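Local atomic coordinates of endoglucanase (Clostridium thermocellum, PDB entry 2E4T), a protein that hydrolyses internal beta-1,4-glucosidic bonds of cellulose and probably of xyloglucan, this chain being the family 44 catalytic module of a larger multidomain enzyme. Residues A[10-15]-A[461-466]; A[16-21]-A[421-426]; A[434-439]-A[446-451]; A[468-473]-A[496-501]; A[474-479]-A[487-492]. One frame throughout, in Å; residues are numbered along the deposited sequence.

How the contacts relate
All five contacts lie in or at the border of the mixed beta sheet that accompanies the TIM-like barrel, well away from the calcium site. Contact 3 is the buried one, a hairpin with mainly apolar side chains and a few buried polar ones that find partners; Ile448 and Leu450 from it meet the apolar face of contact 1. Contacts 1 and 2 both use strand 8-22, contact 1 as a parallel pair and contact 2 as an interrupted antiparallel one flanked by salt bridges. Contact 4 replaces strand pairing with an asparagine amide that ties two loops together. Contact 5, at the other edge of the sheet, is a hairpin whose register slips by one residue, with a water bridging the strands there; it meets contact 4 through Ile492.

Contact 1: residues A[10-15]-A[461-466]; sequences VDIRID and FNFSID
Ile12 lays its CB over one face of the Phe463 ring, 4.0 Å from the ring centroid and displaced toward the rim. Its CG2, anti to the backbone N, closes on Phe463 CE1 at 3.6 Å, while CG1 turns to the other aromatic neighbour and meets Phe461 CD1 at 3.8 Å. Val10 runs beside Phe461, its CB 3.7 Å from CD1 of that ring, and Ile14 brings CD1 to the edge of Phe463. Beta-branched and aromatic residues suit this face, being both compatible with extended backbone and bulky enough to fill the interior, where Ile448 and Leu450 of strand 442-452 pack against them. The two segments are parallel neighbours in the mixed sheet, and five backbone hydrogen bonds run between them, from Asn462 N to Val10 O at one end to Asp466 N to Ile14 O at the other. The pairing sets the N-terminal strand beside one from late in the chain. The opposite face is polar, as befits the solvent side: Asp11, Arg13 and Asp15 stand next to Asn462, Ser464 and Asp466. Asn462 OD1 is hydrogen-bonded to Thr501 OG1, and Asp15 OD1 to Ser17 OG. The carboxylates of Asp15 and Asp466 come close, OD2 to OD2 4.4 Å, with planes 80° apart.

Contact 2: residues A[16-21]-A[421-426]; sequences TSAERK and SVKCET
A short antiparallel pairing, Lys21 with Ser421, is flanked by a salt bridge from Glu19 to Lys423 where strand 8-22 of the mixed sheet is interrupted by a loop and then resumes beside strand 420-426. Lys21 and Ser421 form a hydrogen-bonded pair, Ser421 N to Lys21 O at 2.8 Å and Lys21 N to Ser421 O. Before it the chain leaves the regular path: Lys423 N reaches Ala18 O, and Glu19 adopts a left-handed backbone conformation. The loop is braced from within by Arg20, whose extended chain brings NE and NH2 side-on to the single atom Thr16 O, with the oxygen close to the guanidinium plane. Val422 suits the inner side of this turn, placing CG1 3.6 Å from Thr16 O and beside Arg20 CG, while Arg20 NH1 bonds Glu441 O. On the exposed side long charged chains are apt, since their methylenes pack while their ends stay hydrated. Lys423, with CG anti to the backbone N (chi1 -177°), runs across Glu19, and its NZ bridges two carboxylates: Glu19 OE2 at 2.9 Å and Glu425 OE2 at 2.9 Å, each met from above its carboxylate plane. The shared ammonium would offset the repulsion between the two acids. A water also donates to both, 2.7 Å from Glu19 OE1 and 2.6 Å from Glu425 OE2.

Contact 3: residues A[434-439]-A[446-451]; sequences AYASIV and LHIILL
Tyr435 and Ile449 exchange both backbone hydrogen bonds, Tyr435 N to Ile449 O at 2.9 Å and Ile449 N to Tyr435 O at 2.8 Å. Ser437 and His447 repeat the pattern two residues on, with His447 N to Ser437 O at 2.8 Å. The intervening residues turn their backbone polar groups outward: Ala436 pairs with Val422 on one flank, Ile448 with Ile512 on the other. Buried polar side chains also find partners. Tyr435 OH is bonded to Asp376 OD1, and His447 ND1 to His511 NE2. Ser437 OG, in the crowded position between backbone N and carbonyl carbon (chi1 60°), packs against His447 CB at 3.4 Å and has a weak bond to Gly418 N. On the other face small Ala436 admits larger neighbours; Leu446 swings CD1 to 3.5 Å from Ser437 O and 4.0 Å from Ile438 CG2. This is an antiparallel beta hairpin, with strand 420-426 on one side and 508-514 on the other, in the middle of the mixed sheet.

Contact 4: residues A[468-473]-A[496-501]; sequences SKNYTI and KDNTFT
Asn498 spends both ends of its side-chain amide on the backbone of the facing loop. ND2 donates to Lys469 O at 2.8 Å, nearly straight (168°) and in the amide plane; OD1 takes the N-H of Tyr471 at 2.9 Å on a lone pair. Asparagine suits the place because one flat group offers a donor and an acceptor, spanning Asn470. A water extends the grip, donating to Tyr471 O and Asn498 OD1 and accepting from Asn498 N at 3.0 Å. Asn498 sits in a type I' beta turn from Lys496 to Thr499, whose two central residues, Asp497 and Asn498, have the left-handed backbone angles that asparagine and aspartate tolerate well. Lys496 O accepts from both Thr499 N and Thr499 OG1, the latter at 2.7 Å, closing the turn that leads into edge strand 499-504. Beyond these polar bonds, Tyr471 CD2 lies 3.4 Å from Asn498 OD1, ring and amide planes 33° apart. The same ring packs on Ile465 and Leu446, its OH bonded to Asp443 O and Ser467 OG.

Contact 5: residues A[474-479]-A[487-492]; sequences GNVWAF and TQRTPI
Thr487 O is gripped from opposite faces of its carbonyl plane, by Ala478 N at 3.0 Å and by Arg489 NE at 3.2 Å. It lies in the beta hairpin of strands 474-480 and 486-492, the second of which is an outermost strand of the mixed sheet. The Arg489 chain bends at chi2 (-57°), which sets CD; farther out, its guanidinium lies with one face against Ala478, whose CB is 3.7 Å above the centre. The small methyl of alanine suits this close approach. NH2 makes a weak bond to Ala478 O and a salt bridge with Asp480. On the other face Gln488, extended beyond CG, lies alongside Trp477: its CG is over the five-membered ring, 4.0 Å from the centroid, and its amide is turned 21° from the indole plane. A long flexible chain suits this edge: its methylenes lie against the indole while its amide NE2 donates to a water. Farther along, Val476 CG2 packs on Ile492 CD1 at 3.8 Å, and Gly474 exchanges two backbone bonds with Ile492. Phe479 packs on helix 398-408, which holds the zinc ligand Glu401. Between the two ends the register slips by one residue, Thr490 being the extra one. That water bridges the strands at this slip, accepting from Val476 N at 2.9 Å and from Asn475 ND2, and donating to Arg489 O at 2.8 Å.

Contact 1: residues A[10-15]-A[461-466]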
# COMPACT_ATOMS: atom_id res chain seq x y z
N VAL A 10 24.33 19.11 -9.54
CA VAL A 10 23.48 18.13 -10.19
C VAL A 10 22.56 18.84 -11.16
O VAL A 10 22.00 19.87 -10.80
CB VAL A 10 22.67 17.37 -9.12
CG1 VAL A 10 21.63 16.43 -9.76
CG2 VAL A 10 23.61 16.63 -8.18
N ASP A 11 22.43 18.29 -12.38
CA ASP A 11 21.53 18.85 -13.35
C ASP A 11 20.18 18.13 -13.31
O ASP A 11 20.14 16.89 -13.28
CB ASP A 11 22.10 18.68 -14.75
CG ASP A 11 23.39 19.45 -14.94
OD1 ASP A 11 23.54 20.53 -14.35
OD2 ASP A 11 24.28 18.99 -15.66
N ILE A 12 19.10 18.91 -13.32
CA ILE A 12 17.74 18.38 -13.37
C ILE A 12 17.12 18.91 -14.68
O ILE A 12 17.08 20.12 -14.90
CB ILE A 12 16.89 18.82 -12.18
CG1 ILE A 12 17.50 18.56 -10.79
CG2 ILE A 12 15.47 18.24 -12.31
CD1 ILE A 12 17.64 17.13 -10.43
N ARG A 13 16.63 17.99 -15.52
CA ARG A 13 16.07 18.37 -16.81
C ARG A 13 14.62 17.88 -16.85
O ARG A 13 14.37 16.68 -16.72
CB ARG A 13 16.85 17.73 -17.95
CG ARG A 13 18.33 18.18 -17.89
CD ARG A 13 19.15 17.69 -19.06
NE ARG A 13 18.46 17.77 -20.36
CZ ARG A 13 18.42 18.84 -21.15
NH1 ARG A 13 19.01 19.99 -20.81
NH2 ARG A 13 17.77 18.76 -22.31
N ILE A 14 13.69 18.81 -17.05
CA ILE A 14 12.24 18.49 -17.06
C ILE A 14 11.68 18.86 -18.42
O ILE A 14 12.05 19.91 -18.99
CB ILE A 14 11.53 19.28 -15.95
CG1 ILE A 14 11.99 18.77 -14.59
CG2 ILE A 14 10.01 19.21 -16.09
CD1 ILE A 14 11.63 19.64 -13.42
N ASP A 15 10.79 18.02 -18.95
CA ASP A 15 10.07 18.38 -20.19
C ASP A 15 8.60 18.13 -19.92
O ASP A 15 8.17 16.97 -19.78
CB ASP A 15 10.57 17.56 -21.35
CG ASP A 15 9.85 17.87 -22.67
OD1 ASP A 15 8.80 18.54 -22.64
OD2 ASP A 15 10.36 17.40 -23.72
N PHE A 461 21.47 22.38 -7.46
CA PHE A 461 20.75 21.83 -8.59
C PHE A 461 20.54 22.89 -9.66
O PHE A 461 20.03 23.96 -9.42
CB PHE A 461 19.35 21.34 -8.09
CG PHE A 461 19.45 20.17 -7.17
CD1 PHE A 461 19.62 18.89 -7.66
CD2 PHE A 461 19.39 20.36 -5.78
CE1 PHE A 461 19.70 17.79 -6.80
CE2 PHE A 461 19.45 19.29 -4.90
CZ PHE A 461 19.60 17.99 -5.41
N ASN A 462 21.01 22.55 -10.87
CA ASN A 462 20.77 23.41 -12.04
C ASN A 462 19.59 22.85 -12.81
O ASN A 462 19.70 21.75 -13.38
CB ASN A 462 22.01 23.43 -12.94
CG ASN A 462 23.18 24.13 -12.28
OD1 ASN A 462 23.00 25.10 -11.54
ND2 ASN A 462 24.38 23.58 -12.46
N PHE A 463 18.47 23.56 -12.79
CA PHE A 463 17.26 23.15 -13.48
C PHE A 463 17.17 23.72 -14.87
O PHE A 463 17.42 24.92 -15.08
CB PHE A 463 16.02 23.64 -12.71
CG PHE A 463 15.66 22.82 -11.51
CD1 PHE A 463 14.66 21.86 -11.62
CD2 PHE A 463 16.32 22.93 -10.29
CE1 PHE A 463 14.26 21.08 -10.54
CE2 PHE A 463 15.89 22.15 -9.19
CZ PHE A 463 14.86 21.24 -9.35
N SER A 464 16.74 22.88 -15.82
CA SER A 464 16.42 23.31 -17.18
C SER A 464 15.07 22.68 -17.51
O SER A 464 14.94 21.44 -17.42
CB SER A 464 17.49 22.80 -18.15
OG SER A 464 18.76 23.30 -17.86
N ILE A 465 14.10 23.50 -17.87
CA ILE A 465 12.72 23.05 -18.07
C ILE A 465 12.27 23.42 -19.48
O ILE A 465 12.42 24.58 -19.90
CB ILE A 465 11.81 23.69 -17.03
CG1 ILE A 465 12.26 23.28 -15.63
CG2 ILE A 465 10.35 23.29 -17.27
CD1 ILE A 465 11.67 24.13 -14.52
N ASP A 466 11.70 22.45 -20.19
CA ASP A 466 10.99 22.69 -21.43
C ASP A 466 9.50 22.68 -21.13
O ASP A 466 8.98 21.65 -20.70
CB ASP A 466 11.37 21.62 -22.43
CG ASP A 466 12.83 21.66 -22.86
OD1 ASP A 466 13.52 22.69 -22.77
OD2 ASP A 466 13.30 20.61 -23.35

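Contact 2: residues A[16-21]-A[421-426]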
# COMPACT_ATOMS: atom_id res chain seq x y z
N THR A 16 7.85 19.20 -19.72
CA THR A 16 6.45 19.08 -19.31
C THR A 16 5.57 18.47 -20.39
O THR A 16 4.43 18.10 -20.07
CB THR A 16 5.85 20.40 -18.86
OG1 THR A 16 5.79 21.25 -19.99
CG2 THR A 16 6.66 21.05 -17.79
N SER A 17 6.06 18.36 -21.63
CA SER A 17 5.28 17.76 -22.69
C SER A 17 5.53 16.28 -22.86
O SER A 17 4.85 15.63 -23.67
CB SER A 17 5.52 18.47 -24.02
OG SER A 17 6.80 18.09 -24.54
N ALA A 18 6.55 15.72 -22.16
CA ALA A 18 7.06 14.40 -22.45
C ALA A 18 6.68 13.42 -21.34
O ALA A 18 6.67 13.75 -20.13
CB ALA A 18 8.56 14.41 -22.59
N GLU A 19 6.42 12.18 -21.76
CA GLU A 19 6.22 11.07 -20.83
C GLU A 19 5.05 11.34 -19.89
O GLU A 19 5.03 10.83 -18.77
CB GLU A 19 7.47 10.66 -20.10
CG GLU A 19 8.58 10.31 -21.12
CD GLU A 19 9.93 10.00 -20.51
OE1 GLU A 19 10.09 9.92 -19.28
OE2 GLU A 19 10.90 9.84 -21.28
N ARG A 20 4.03 12.04 -20.37
CA ARG A 20 2.91 12.34 -19.49
C ARG A 20 2.14 11.06 -19.16
O ARG A 20 1.82 10.28 -20.06
CB ARG A 20 1.93 13.34 -20.11
CG ARG A 20 2.52 14.75 -20.28
CD ARG A 20 1.43 15.73 -20.75
NE ARG A 20 1.97 17.09 -20.79
CZ ARG A 20 1.22 18.16 -20.92
NH1 ARG A 20 -0.07 18.08 -21.15
NH2 ARG A 20 1.82 19.37 -20.83
N LYS A 21 1.82 10.89 -17.88
CA LYS A 21 1.08 9.70 -17.44
C LYS A 21 0.36 10.04 -16.17
O LYS A 21 0.91 10.72 -15.30
CB LYS A 21 1.96 8.48 -17.36
CG LYS A 21 3.10 8.72 -16.52
CD LYS A 21 3.91 7.48 -16.28
CE LYS A 21 4.62 6.97 -17.53
NZ LYS A 21 5.68 7.95 -17.98
N SER A 421 2.19 12.82 -14.05
CA SER A 421 3.63 12.77 -14.06
C SER A 421 4.19 13.26 -15.38
O SER A 421 3.60 12.97 -16.45
CB SER A 421 4.02 11.29 -13.87
OG SER A 421 5.43 11.08 -13.97
N VAL A 422 5.31 14.00 -15.35
CA VAL A 422 5.98 14.44 -16.55
C VAL A 422 7.47 14.09 -16.44
O VAL A 422 8.02 13.89 -15.31
CB VAL A 422 5.79 15.93 -16.88
CG1 VAL A 422 4.33 16.25 -16.94
CG2 VAL A 422 6.51 16.83 -15.88
N LYS A 423 8.16 14.10 -17.59
CA LYS A 423 9.56 13.71 -17.61
C LYS A 423 10.43 14.64 -16.75
O LYS A 423 10.40 15.87 -16.91
CB LYS A 423 10.06 13.76 -19.08
CG LYS A 423 11.50 13.28 -19.24
CD LYS A 423 11.87 13.23 -20.74
CE LYS A 423 13.27 12.61 -20.95
NZ LYS A 423 13.32 11.18 -20.43
N CYS A 424 11.26 14.01 -15.89
CA CYS A 424 12.09 14.78 -14.96
C CYS A 424 13.30 13.89 -14.64
O CYS A 424 13.14 12.86 -13.98
CB CYS A 424 11.31 15.10 -13.68
SG CYS A 424 12.25 15.94 -12.42
N GLU A 425 14.47 14.27 -15.15
CA GLU A 425 15.67 13.46 -15.04
C GLU A 425 16.69 14.17 -14.18
O GLU A 425 16.86 15.37 -14.32
CB GLU A 425 16.24 13.18 -16.44
CG GLU A 425 15.25 12.56 -17.45
CD GLU A 425 14.68 11.24 -17.05
OE1 GLU A 425 15.28 10.52 -16.22
OE2 GLU A 425 13.59 10.88 -17.57
N THR A 426 17.38 13.43 -13.32
CA THR A 426 18.50 13.94 -12.51
C THR A 426 19.79 13.33 -13.06
O THR A 426 19.81 12.11 -13.40
CB THR A 426 18.37 13.64 -11.02
OG1 THR A 426 18.13 12.26 -10.63
CG2 THR A 426 19.52 14.20 -10.39
O HOH W 1 6.65 11.12 -16.54
O HOH W 2 12.36 8.68 -18.38

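Contact 3: residues A[434-439]-A[446-451]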
# COMPACT_ATOMS: atom_id res chain seq x y z
N ALA A 434 14.21 13.39 -8.06
CA ALA A 434 13.34 14.48 -8.44
C ALA A 434 12.17 13.91 -9.22
O ALA A 434 12.36 13.08 -10.11
CB ALA A 434 14.10 15.57 -9.27
N TYR A 435 10.97 14.39 -8.87
CA TYR A 435 9.74 13.99 -9.54
C TYR A 435 8.98 15.23 -9.93
O TYR A 435 8.89 16.18 -9.14
CB TYR A 435 8.85 13.13 -8.59
CG TYR A 435 9.61 11.95 -8.07
CD1 TYR A 435 9.78 10.80 -8.86
CD2 TYR A 435 10.28 11.98 -6.82
CE1 TYR A 435 10.55 9.75 -8.44
CE2 TYR A 435 11.07 10.94 -6.40
CZ TYR A 435 11.23 9.84 -7.22
OH TYR A 435 12.06 8.77 -6.88
N ALA A 436 8.37 15.24 -11.12
CA ALA A 436 7.65 16.42 -11.58
C ALA A 436 6.23 16.01 -12.04
O ALA A 436 6.03 14.89 -12.52
CB ALA A 436 8.38 17.12 -12.73
N SER A 437 5.32 16.97 -11.87
CA SER A 437 3.96 16.71 -12.29
C SER A 437 3.26 18.03 -12.62
O SER A 437 3.66 19.13 -12.22
CB SER A 437 3.16 16.02 -11.17
OG SER A 437 3.13 16.85 -10.01
N ILE A 438 2.17 17.85 -13.36
CA ILE A 438 1.23 18.94 -13.70
C ILE A 438 -0.17 18.48 -13.28
O ILE A 438 -0.37 17.38 -12.78
CB ILE A 438 1.33 19.31 -15.20
CG1 ILE A 438 0.87 18.14 -16.08
CG2 ILE A 438 2.74 19.80 -15.50
CD1 ILE A 438 0.88 18.47 -17.59
N VAL A 439 -1.17 19.35 -13.51
CA VAL A 439 -2.54 19.08 -13.14
C VAL A 439 -3.32 18.79 -14.41
O VAL A 439 -3.47 19.67 -15.28
CB VAL A 439 -3.15 20.23 -12.37
CG1 VAL A 439 -4.61 19.93 -11.98
CG2 VAL A 439 -2.29 20.56 -11.13
N LEU A 446 3.69 23.84 -12.43
CA LEU A 446 4.59 22.68 -12.48
C LEU A 446 5.07 22.39 -11.06
O LEU A 446 5.66 23.26 -10.40
CB LEU A 446 5.77 22.99 -13.40
CG LEU A 446 6.89 21.97 -13.43
CD1 LEU A 446 6.36 20.57 -13.91
CD2 LEU A 446 8.00 22.44 -14.36
N HIS A 447 4.78 21.18 -10.59
CA HIS A 447 5.16 20.73 -9.28
C HIS A 447 6.40 19.86 -9.34
O HIS A 447 6.48 18.98 -10.20
CB HIS A 447 4.01 19.88 -8.69
CG HIS A 447 2.80 20.67 -8.38
ND1 HIS A 447 2.51 21.07 -7.10
CD2 HIS A 447 1.82 21.15 -9.18
CE1 HIS A 447 1.38 21.78 -7.13
NE2 HIS A 447 0.94 21.84 -8.38
N ILE A 448 7.36 20.10 -8.42
CA ILE A 448 8.58 19.34 -8.40
C ILE A 448 8.86 18.91 -6.97
O ILE A 448 8.96 19.76 -6.07
CB ILE A 448 9.81 20.14 -8.93
CG1 ILE A 448 9.53 20.68 -10.34
CG2 ILE A 448 11.05 19.28 -8.89
CD1 ILE A 448 10.54 21.76 -10.76
N ILE A 449 9.01 17.60 -6.74
CA ILE A 449 9.54 17.11 -5.45
C ILE A 449 11.02 16.88 -5.67
O ILE A 449 11.44 16.18 -6.61
CB ILE A 449 8.88 15.72 -5.08
CG1 ILE A 449 7.39 15.83 -4.85
CG2 ILE A 449 9.58 15.15 -3.89
CD1 ILE A 449 7.05 16.71 -3.74
N LEU A 450 11.84 17.53 -4.83
CA LEU A 450 13.28 17.53 -4.97
C LEU A 450 13.89 17.04 -3.65
O LEU A 450 13.65 17.67 -2.61
CB LEU A 450 13.78 18.96 -5.29
CG LEU A 450 15.29 19.10 -5.38
CD1 LEU A 450 15.89 18.31 -6.53
CD2 LEU A 450 15.59 20.61 -5.55
N LEU A 451 14.58 15.91 -3.71
CA LEU A 451 15.11 15.26 -2.49
C LEU A 451 16.63 15.30 -2.56
O LEU A 451 17.24 14.76 -3.49
CB LEU A 451 14.62 13.80 -2.40
CG LEU A 451 13.10 13.65 -2.52
CD1 LEU A 451 12.68 12.17 -2.41
CD2 LEU A 451 12.37 14.44 -1.45

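Contact 4: residues A[468-473]-A[496-501]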
# COMPACT_ATOMS: atom_id res chain seq x y z
N SER A 468 5.35 24.73 -22.10
CA SER A 468 4.63 25.72 -22.93
C SER A 468 4.47 27.07 -22.23
O SER A 468 4.00 28.04 -22.83
CB SER A 468 3.28 25.20 -23.41
OG SER A 468 2.31 25.33 -22.39
N LYS A 469 4.88 27.14 -20.97
CA LYS A 469 4.76 28.34 -20.15
C LYS A 469 6.14 28.85 -19.84
O LYS A 469 7.09 28.06 -19.84
CB LYS A 469 4.08 27.97 -18.83
CG LYS A 469 2.80 27.23 -19.09
CD LYS A 469 1.70 28.18 -19.61
CE LYS A 469 0.35 27.47 -19.91
NZ LYS A 469 0.46 26.35 -20.88
N ASN A 470 6.23 30.14 -19.56
CA ASN A 470 7.45 30.75 -19.10
C ASN A 470 7.32 31.03 -17.60
O ASN A 470 6.67 31.97 -17.15
CB ASN A 470 7.65 32.05 -19.84
CG ASN A 470 9.01 32.60 -19.62
OD1 ASN A 470 9.18 33.76 -19.23
ND2 ASN A 470 10.02 31.77 -19.85
N TYR A 471 7.88 30.15 -16.78
CA TYR A 471 7.68 30.27 -15.30
C TYR A 471 8.48 31.45 -14.72
O TYR A 471 9.61 31.71 -15.19
CB TYR A 471 8.11 28.96 -14.61
CG TYR A 471 7.34 27.76 -15.13
CD1 TYR A 471 5.98 27.65 -14.90
CD2 TYR A 471 7.99 26.79 -15.87
CE1 TYR A 471 5.26 26.53 -15.41
CE2 TYR A 471 7.25 25.67 -16.35
CZ TYR A 471 5.90 25.57 -16.13
OH TYR A 471 5.22 24.48 -16.65
N THR A 472 7.85 32.13 -13.75
CA THR A 472 8.49 33.32 -13.15
C THR A 472 8.63 33.27 -11.62
O THR A 472 9.24 34.13 -11.00
CB THR A 472 7.68 34.60 -13.48
OG1 THR A 472 6.36 34.48 -12.98
CG2 THR A 472 7.69 34.85 -14.96
N ILE A 473 8.06 32.27 -10.98
CA ILE A 473 8.29 32.13 -9.55
C ILE A 473 8.13 30.64 -9.24
O ILE A 473 7.29 29.93 -9.83
CB ILE A 473 7.28 32.97 -8.68
CG1 ILE A 473 7.65 32.93 -7.20
CG2 ILE A 473 5.82 32.54 -8.97
CD1 ILE A 473 6.93 33.98 -6.33
N LYS A 496 15.48 32.24 -15.75
CA LYS A 496 15.86 32.80 -17.06
C LYS A 496 15.58 31.76 -18.12
O LYS A 496 16.23 30.70 -18.15
CB LYS A 496 17.32 33.22 -17.09
CG LYS A 496 17.57 34.42 -16.21
CD LYS A 496 18.95 34.96 -16.57
CE LYS A 496 19.38 36.15 -15.72
NZ LYS A 496 19.68 35.83 -14.26
N ASP A 497 14.61 32.01 -18.97
CA ASP A 497 14.27 31.04 -20.02
C ASP A 497 14.05 29.65 -19.41
O ASP A 497 14.63 28.67 -19.91
CB ASP A 497 15.39 31.01 -21.08
CG ASP A 497 15.52 32.32 -21.86
OD1 ASP A 497 14.52 33.07 -21.99
OD2 ASP A 497 16.63 32.59 -22.37
N ASN A 498 13.31 29.61 -18.29
CA ASN A 498 12.95 28.32 -17.66
C ASN A 498 14.18 27.56 -17.17
O ASN A 498 14.14 26.32 -17.07
CB ASN A 498 12.06 27.50 -18.61
CG ASN A 498 10.62 27.91 -18.50
OD1 ASN A 498 10.20 28.61 -17.61
ND2 ASN A 498 9.81 27.43 -19.47
N THR A 499 15.22 28.28 -16.77
CA THR A 499 16.37 27.73 -16.08
C THR A 499 16.55 28.47 -14.78
O THR A 499 16.31 29.69 -14.70
CB THR A 499 17.67 27.80 -16.92
OG1 THR A 499 18.14 29.17 -16.97
CG2 THR A 499 17.48 27.22 -18.31
N PHE A 500 17.03 27.77 -13.76
CA PHE A 500 17.38 28.39 -12.49
C PHE A 500 18.33 27.46 -11.75
O PHE A 500 18.43 26.28 -12.08
CB PHE A 500 16.14 28.76 -11.65
CG PHE A 500 15.29 27.58 -11.26
CD1 PHE A 500 15.53 26.89 -10.06
CD2 PHE A 500 14.24 27.19 -12.04
CE1 PHE A 500 14.72 25.84 -9.66
CE2 PHE A 500 13.43 26.12 -11.66
CZ PHE A 500 13.69 25.45 -10.47
N THR A 501 19.00 28.00 -10.74
CA THR A 501 19.85 27.22 -9.87
C THR A 501 19.34 27.34 -8.44
O THR A 501 19.06 28.44 -7.97
CB THR A 501 21.29 27.74 -9.94
OG1 THR A 501 21.76 27.57 -11.29
CG2 THR A 501 22.22 27.07 -8.95
O HOH W 3 11.29 31.64 -17.56

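Contact 5: residues A[474-479]-A[487-492]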
# COMPACT_ATOMS: atom_id res chain seq x y z
N GLY A 474 8.96 30.17 -8.29
CA GLY A 474 8.80 28.83 -7.73
C GLY A 474 8.63 28.97 -6.21
O GLY A 474 9.61 29.23 -5.49
N ASN A 475 7.41 28.79 -5.72
CA ASN A 475 7.22 28.74 -4.27
C ASN A 475 7.71 27.39 -3.76
O ASN A 475 7.71 26.40 -4.50
CB ASN A 475 5.79 29.05 -3.94
CG ASN A 475 5.50 30.54 -4.08
OD1 ASN A 475 4.77 30.93 -5.03
ND2 ASN A 475 6.10 31.36 -3.27
N VAL A 476 8.18 27.37 -2.51
CA VAL A 476 8.84 26.20 -1.98
C VAL A 476 8.35 25.88 -0.60
O VAL A 476 8.24 26.76 0.26
CB VAL A 476 10.38 26.43 -1.89
CG1 VAL A 476 11.08 25.15 -1.37
CG2 VAL A 476 10.97 26.81 -3.27
N TRP A 477 8.07 24.58 -0.36
CA TRP A 477 7.76 24.05 0.96
C TRP A 477 8.73 22.90 1.25
O TRP A 477 9.08 22.15 0.33
CB TRP A 477 6.30 23.54 1.02
CG TRP A 477 5.30 24.65 0.97
CD1 TRP A 477 4.62 25.14 2.08
CD2 TRP A 477 4.83 25.39 -0.13
NE1 TRP A 477 3.76 26.11 1.71
CE2 TRP A 477 3.87 26.31 0.37
CE3 TRP A 477 5.09 25.37 -1.50
CZ2 TRP A 477 3.18 27.21 -0.45
CZ3 TRP A 477 4.40 26.24 -2.34
CH2 TRP A 477 3.48 27.15 -1.80
N ALA A 478 9.20 22.78 2.50
CA ALA A 478 10.23 21.76 2.75
C ALA A 478 10.17 21.28 4.19
O ALA A 478 9.68 21.97 5.09
CB ALA A 478 11.63 22.31 2.44
N PHE A 479 10.75 20.08 4.38
CA PHE A 479 11.10 19.61 5.72
C PHE A 479 12.56 19.14 5.72
O PHE A 479 13.19 18.93 4.68
CB PHE A 479 10.14 18.51 6.25
CG PHE A 479 10.15 17.21 5.47
CD1 PHE A 479 11.11 16.23 5.72
CD2 PHE A 479 9.17 16.94 4.51
CE1 PHE A 479 11.08 15.02 5.06
CE2 PHE A 479 9.12 15.71 3.87
CZ PHE A 479 10.07 14.73 4.15
N THR A 487 7.41 23.61 6.13
CA THR A 487 7.33 25.05 6.22
C THR A 487 7.64 25.65 4.86
O THR A 487 8.46 25.16 4.09
CB THR A 487 8.28 25.57 7.31
OG1 THR A 487 9.59 25.16 6.95
CG2 THR A 487 7.88 25.07 8.67
N GLN A 488 7.01 26.79 4.61
CA GLN A 488 7.23 27.53 3.37
C GLN A 488 8.59 28.23 3.46
O GLN A 488 8.94 28.81 4.51
CB GLN A 488 6.10 28.54 3.11
CG GLN A 488 6.16 29.09 1.71
CD GLN A 488 4.99 29.90 1.33
OE1 GLN A 488 4.03 30.12 2.09
NE2 GLN A 488 5.04 30.41 0.10
N ARG A 489 9.31 28.19 2.36
CA ARG A 489 10.65 28.76 2.27
C ARG A 489 10.66 29.93 1.28
O ARG A 489 9.67 30.20 0.60
CB ARG A 489 11.64 27.67 1.80
CG ARG A 489 11.55 26.36 2.59
CD ARG A 489 11.75 26.53 4.09
NE ARG A 489 11.56 25.29 4.87
CZ ARG A 489 12.56 24.54 5.33
NH1 ARG A 489 13.85 24.79 4.99
NH2 ARG A 489 12.27 23.48 6.07
N THR A 490 11.79 30.62 1.18
CA THR A 490 11.86 31.77 0.29
C THR A 490 11.61 31.32 -1.15
O THR A 490 12.22 30.34 -1.60
CB THR A 490 13.26 32.40 0.38
OG1 THR A 490 13.46 32.72 1.76
CG2 THR A 490 13.38 33.63 -0.49
N PRO A 491 10.77 32.03 -1.92
CA PRO A 491 10.51 31.57 -3.29
C PRO A 491 11.73 31.78 -4.18
O PRO A 491 12.50 32.73 -4.01
CB PRO A 491 9.41 32.49 -3.76
CG PRO A 491 9.61 33.75 -2.96
CD PRO A 491 9.94 33.17 -1.54
N ILE A 492 11.82 30.91 -5.20
CA ILE A 492 12.80 31.00 -6.29
C ILE A 492 12.27 32.04 -7.28
O ILE A 492 11.11 31.95 -7.72
CB ILE A 492 12.90 29.64 -6.97
CG1 ILE A 492 13.51 28.61 -6.01
CG2 ILE A 492 13.64 29.70 -8.32
CD1 ILE A 492 13.20 27.16 -6.38
O HOH W 4 7.67 29.95 -1.28